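Local coordinates for protein putative agmatinase (Clostridium difficile, PDB 3LHL) that probably hydrolyses agmatine as a manganese-dependent agmatinase of the arginase family, at residues A[45-50]-A[227-232]. Residues are numbered along the deposited sequence; the frame is centred on the assembly and turned at random.
Sequences SPFLDL and FQEIFK
F47 and Q228 reach toward each other tip to tip. The side-chain amide of Q228 stacks on one face of the F47 ring, with the two planes 13° apart. Q228 CD lies 3.6 Å above the ring plane of F47, over its centre. Q228 CG makes a CH-pi contact over the same ring, 3.7 Å from the F47 centroid. The Q228 chain is extended beyond CG (chi2 -177°), which carries CD on across the ring. The backbone O of Q228 comes within 3.1 Å of F47 CE2. At the ring edge, E229 OE2 is 3.6 Å from F47 CZ, with the carboxylate plane nearly perpendicular to the ring. E229 OE1 also makes a long salt bridge to K232 NZ. Beside F47, L48 CD2 packs on F231 CB at 4.0 Å.

The hairpin loop between strands 44-45 and 50-51 holds F47 and L48. L48 N donates to S45 OG, an ST motif within the loop. S45 OG also bonds to E269 on helix 258-278. The contact joins the hairpin to helix 229-235, with Q228 about 12 Å from a bound manganese ion. Its chemistry implies dispersion and amide-ring stacking, with the E229 carboxylate at the electropositive ring edge probably adding weak attraction.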
ATOM      1  N   SER A  45       9.076  -8.945 -16.495  1.00 18.38           N
ATOM      2  CA  SER A  45       8.072  -9.733 -15.808  1.00 17.46           C
ATOM      3  C   SER A  45       7.408 -10.671 -16.803  1.00 18.03           C
ATOM      4  O   SER A  45       6.650 -10.234 -17.670  1.00 15.57           O
ATOM      5  CB  SER A  45       7.014  -8.831 -15.170  1.00 19.03           C
ATOM      6  OG  SER A  45       5.946  -9.602 -14.642  1.00 18.85           O
ATOM      7  N   PRO A  46       7.703 -11.976 -16.703  1.00 17.90           N
ATOM      8  CA  PRO A  46       7.104 -12.953 -17.616  1.00 18.69           C
ATOM      9  C   PRO A  46       5.602 -13.098 -17.389  1.00 18.88           C
ATOM     10  O   PRO A  46       4.857 -13.416 -18.312  1.00 18.99           O
ATOM     11  CB  PRO A  46       7.881 -14.238 -17.318  1.00 18.06           C
ATOM     12  CG  PRO A  46       8.312 -14.058 -15.884  1.00 19.75           C
ATOM     13  CD  PRO A  46       8.718 -12.606 -15.839  1.00 18.01           C
ATOM     14  N   PHE A  47       5.160 -12.845 -16.160  1.00 19.71           N
ATOM     15  CA  PHE A  47       3.742 -12.939 -15.818  1.00 19.35           C
ATOM     16  C   PHE A  47       2.941 -11.831 -16.507  1.00 20.35           C
ATOM     17  O   PHE A  47       1.842 -12.067 -16.994  1.00 22.00           O
ATOM     18  CB  PHE A  47       3.558 -12.832 -14.298  1.00 19.20           C
ATOM     19  CG  PHE A  47       2.124 -12.936 -13.843  1.00 18.93           C
ATOM     20  CD1 PHE A  47       1.400 -14.110 -14.034  1.00 19.37           C
ATOM     21  CD2 PHE A  47       1.502 -11.863 -13.201  1.00 19.34           C
ATOM     22  CE1 PHE A  47       0.067 -14.218 -13.592  1.00 21.22           C
ATOM     23  CE2 PHE A  47       0.171 -11.958 -12.753  1.00 18.58           C
ATOM     24  CZ  PHE A  47      -0.544 -13.138 -12.950  1.00 18.13           C
ATOM     25  N   LEU A  48       3.494 -10.625 -16.552  1.00 20.18           N
ATOM     26  CA  LEU A  48       2.801  -9.500 -17.173  1.00 21.97           C
ATOM     27  C   LEU A  48       3.304  -9.190 -18.582  1.00 22.15           C
ATOM     28  O   LEU A  48       2.647  -8.474 -19.337  1.00 21.56           O
ATOM     29  CB  LEU A  48       2.957  -8.245 -16.301  1.00 18.99           C
ATOM     30  CG  LEU A  48       2.420  -8.322 -14.868  1.00 18.24           C
ATOM     31  CD1 LEU A  48       3.035  -7.206 -14.038  1.00 16.05           C
ATOM     32  CD2 LEU A  48       0.900  -8.241 -14.865  1.00 13.92           C
ATOM     33  N   ASP A  49       4.472  -9.732 -18.921  1.00 23.92           N
ATOM     34  CA  ASP A  49       5.104  -9.500 -20.216  1.00 22.25           C
ATOM     35  C   ASP A  49       5.343  -8.003 -20.402  1.00 22.14           C
ATOM     36  O   ASP A  49       4.988  -7.415 -21.424  1.00 21.57           O
ATOM     37  CB  ASP A  49       4.243 -10.056 -21.360  1.00 22.10           C
ATOM     38  CG  ASP A  49       4.920  -9.921 -22.719  1.00 24.11           C
ATOM     39  OD1 ASP A  49       6.171  -9.935 -22.764  1.00 21.28           O
ATOM     40  OD2 ASP A  49       4.205  -9.812 -23.740  1.00 25.39           O
ATOM     41  N   LEU A  50       5.942  -7.395 -19.384  1.00 22.50           N
ATOM     42  CA  LEU A  50       6.273  -5.976 -19.384  1.00 21.73           C
ATOM     43  C   LEU A  50       7.689  -5.881 -18.838  1.00 23.23           C
ATOM     44  O   LEU A  50       8.122  -6.761 -18.097  1.00 24.42           O
ATOM     45  CB  LEU A  50       5.309  -5.202 -18.484  1.00 21.73           C
ATOM     46  CG  LEU A  50       3.835  -5.160 -18.916  1.00 21.61           C
ATOM     47  CD1 LEU A  50       3.002  -4.483 -17.834  1.00 17.31           C
ATOM     48  CD2 LEU A  50       3.701  -4.417 -20.241  1.00 19.78           C
ATOM     49  N   PHE A 227      -1.987 -14.075  -5.110  1.00 17.85           N
ATOM     50  CA  PHE A 227      -1.927 -12.622  -5.029  1.00 17.17           C
ATOM     51  C   PHE A 227      -1.562 -11.914  -6.331  1.00 17.30           C
ATOM     52  O   PHE A 227      -2.189 -10.915  -6.690  1.00 17.64           O
ATOM     53  CB  PHE A 227      -0.939 -12.180  -3.946  1.00 17.37           C
ATOM     54  CG  PHE A 227      -0.964 -10.698  -3.684  1.00 17.61           C
ATOM     55  CD1 PHE A 227      -2.007 -10.125  -2.957  1.00 17.50           C
ATOM     56  CD2 PHE A 227       0.026  -9.869  -4.199  1.00 17.49           C
ATOM     57  CE1 PHE A 227      -2.065  -8.747  -2.750  1.00 16.97           C
ATOM     58  CE2 PHE A 227      -0.023  -8.485  -3.997  1.00 18.11           C
ATOM     59  CZ  PHE A 227      -1.071  -7.925  -3.272  1.00 17.33           C
ATOM     60  N   GLN A 228      -0.558 -12.420  -7.039  1.00 15.52           N
ATOM     61  CA  GLN A 228      -0.124 -11.770  -8.272  1.00 17.11           C
ATOM     62  C   GLN A 228      -1.242 -11.595  -9.295  1.00 16.24           C
ATOM     63  O   GLN A 228      -1.136 -10.766 -10.197  1.00 16.56           O
ATOM     64  CB  GLN A 228       1.060 -12.524  -8.893  1.00 15.30           C
ATOM     65  CG  GLN A 228       0.705 -13.709  -9.760  1.00 16.82           C
ATOM     66  CD  GLN A 228       1.940 -14.429 -10.268  1.00 18.37           C
ATOM     67  OE1 GLN A 228       2.968 -13.805 -10.530  1.00 17.66           O
ATOM     68  NE2 GLN A 228       1.841 -15.744 -10.423  1.00 19.95           N
ATOM     69  N   GLU A 229      -2.318 -12.361  -9.146  1.00 17.73           N
ATOM     70  CA  GLU A 229      -3.455 -12.252 -10.058  1.00 17.73           C
ATOM     71  C   GLU A 229      -4.042 -10.839 -10.053  1.00 17.98           C
ATOM     72  O   GLU A 229      -4.622 -10.401 -11.044  1.00 17.36           O
ATOM     73  CB  GLU A 229      -4.546 -13.252  -9.673  1.00 17.37           C
ATOM     74  CG  GLU A 229      -4.232 -14.692 -10.044  1.00 20.50           C
ATOM     75  CD  GLU A 229      -3.965 -14.851 -11.531  1.00 23.64           C
ATOM     76  OE1 GLU A 229      -4.750 -14.311 -12.343  1.00 25.15           O
ATOM     77  OE2 GLU A 229      -2.974 -15.518 -11.890  1.00 24.67           O
ATOM     78  N   ILE A 230      -3.895 -10.121  -8.941  1.00 17.76           N
ATOM     79  CA  ILE A 230      -4.441  -8.770  -8.883  1.00 20.24           C
ATOM     80  C   ILE A 230      -3.695  -7.862  -9.854  1.00 21.26           C
ATOM     81  O   ILE A 230      -4.243  -6.870 -10.332  1.00 20.05           O
ATOM     82  CB  ILE A 230      -4.365  -8.151  -7.464  1.00 18.88           C
ATOM     83  CG1 ILE A 230      -2.918  -7.802  -7.102  1.00 20.12           C
ATOM     84  CG2 ILE A 230      -4.944  -9.117  -6.451  1.00 18.83           C
ATOM     85  CD1 ILE A 230      -2.811  -6.810  -5.960  1.00 17.56           C
ATOM     86  N   PHE A 231      -2.445  -8.205 -10.154  1.00 21.63           N
ATOM     87  CA  PHE A 231      -1.676  -7.388 -11.082  1.00 23.11           C
ATOM     88  C   PHE A 231      -2.244  -7.525 -12.491  1.00 23.35           C
ATOM     89  O   PHE A 231      -2.334  -6.545 -13.235  1.00 22.51           O
ATOM     90  CB  PHE A 231      -0.203  -7.796 -11.058  1.00 22.89           C
ATOM     91  CG  PHE A 231       0.435  -7.650  -9.708  1.00 25.11           C
ATOM     92  CD1 PHE A 231       0.159  -6.538  -8.912  1.00 22.87           C
ATOM     93  CD2 PHE A 231       1.314  -8.619  -9.230  1.00 24.66           C
ATOM     94  CE1 PHE A 231       0.746  -6.394  -7.661  1.00 25.66           C
ATOM     95  CE2 PHE A 231       1.908  -8.484  -7.982  1.00 25.88           C
ATOM     96  CZ  PHE A 231       1.623  -7.367  -7.192  1.00 25.73           C
ATOM     97  N   LYS A 232      -2.644  -8.741 -12.847  1.00 22.46           N
ATOM     98  CA  LYS A 232      -3.211  -8.996 -14.161  1.00 24.65           C
ATOM     99  C   LYS A 232      -4.567  -8.294 -14.267  1.00 23.87           C
ATOM    100  O   LYS A 232      -4.884  -7.676 -15.284  1.00 23.89           O
ATOM    101  CB  LYS A 232      -3.378 -10.505 -14.377  1.00 25.96           C
ATOM    102  CG  LYS A 232      -3.643 -10.899 -15.821  1.00 31.79           C
ATOM    103  CD  LYS A 232      -3.818 -12.404 -15.960  1.00 35.05           C
ATOM    104  CE  LYS A 232      -5.248 -12.760 -16.356  1.00 38.27           C
ATOM    105  NZ  LYS A 232      -6.264 -12.275 -15.373  1.00 41.46           N
TER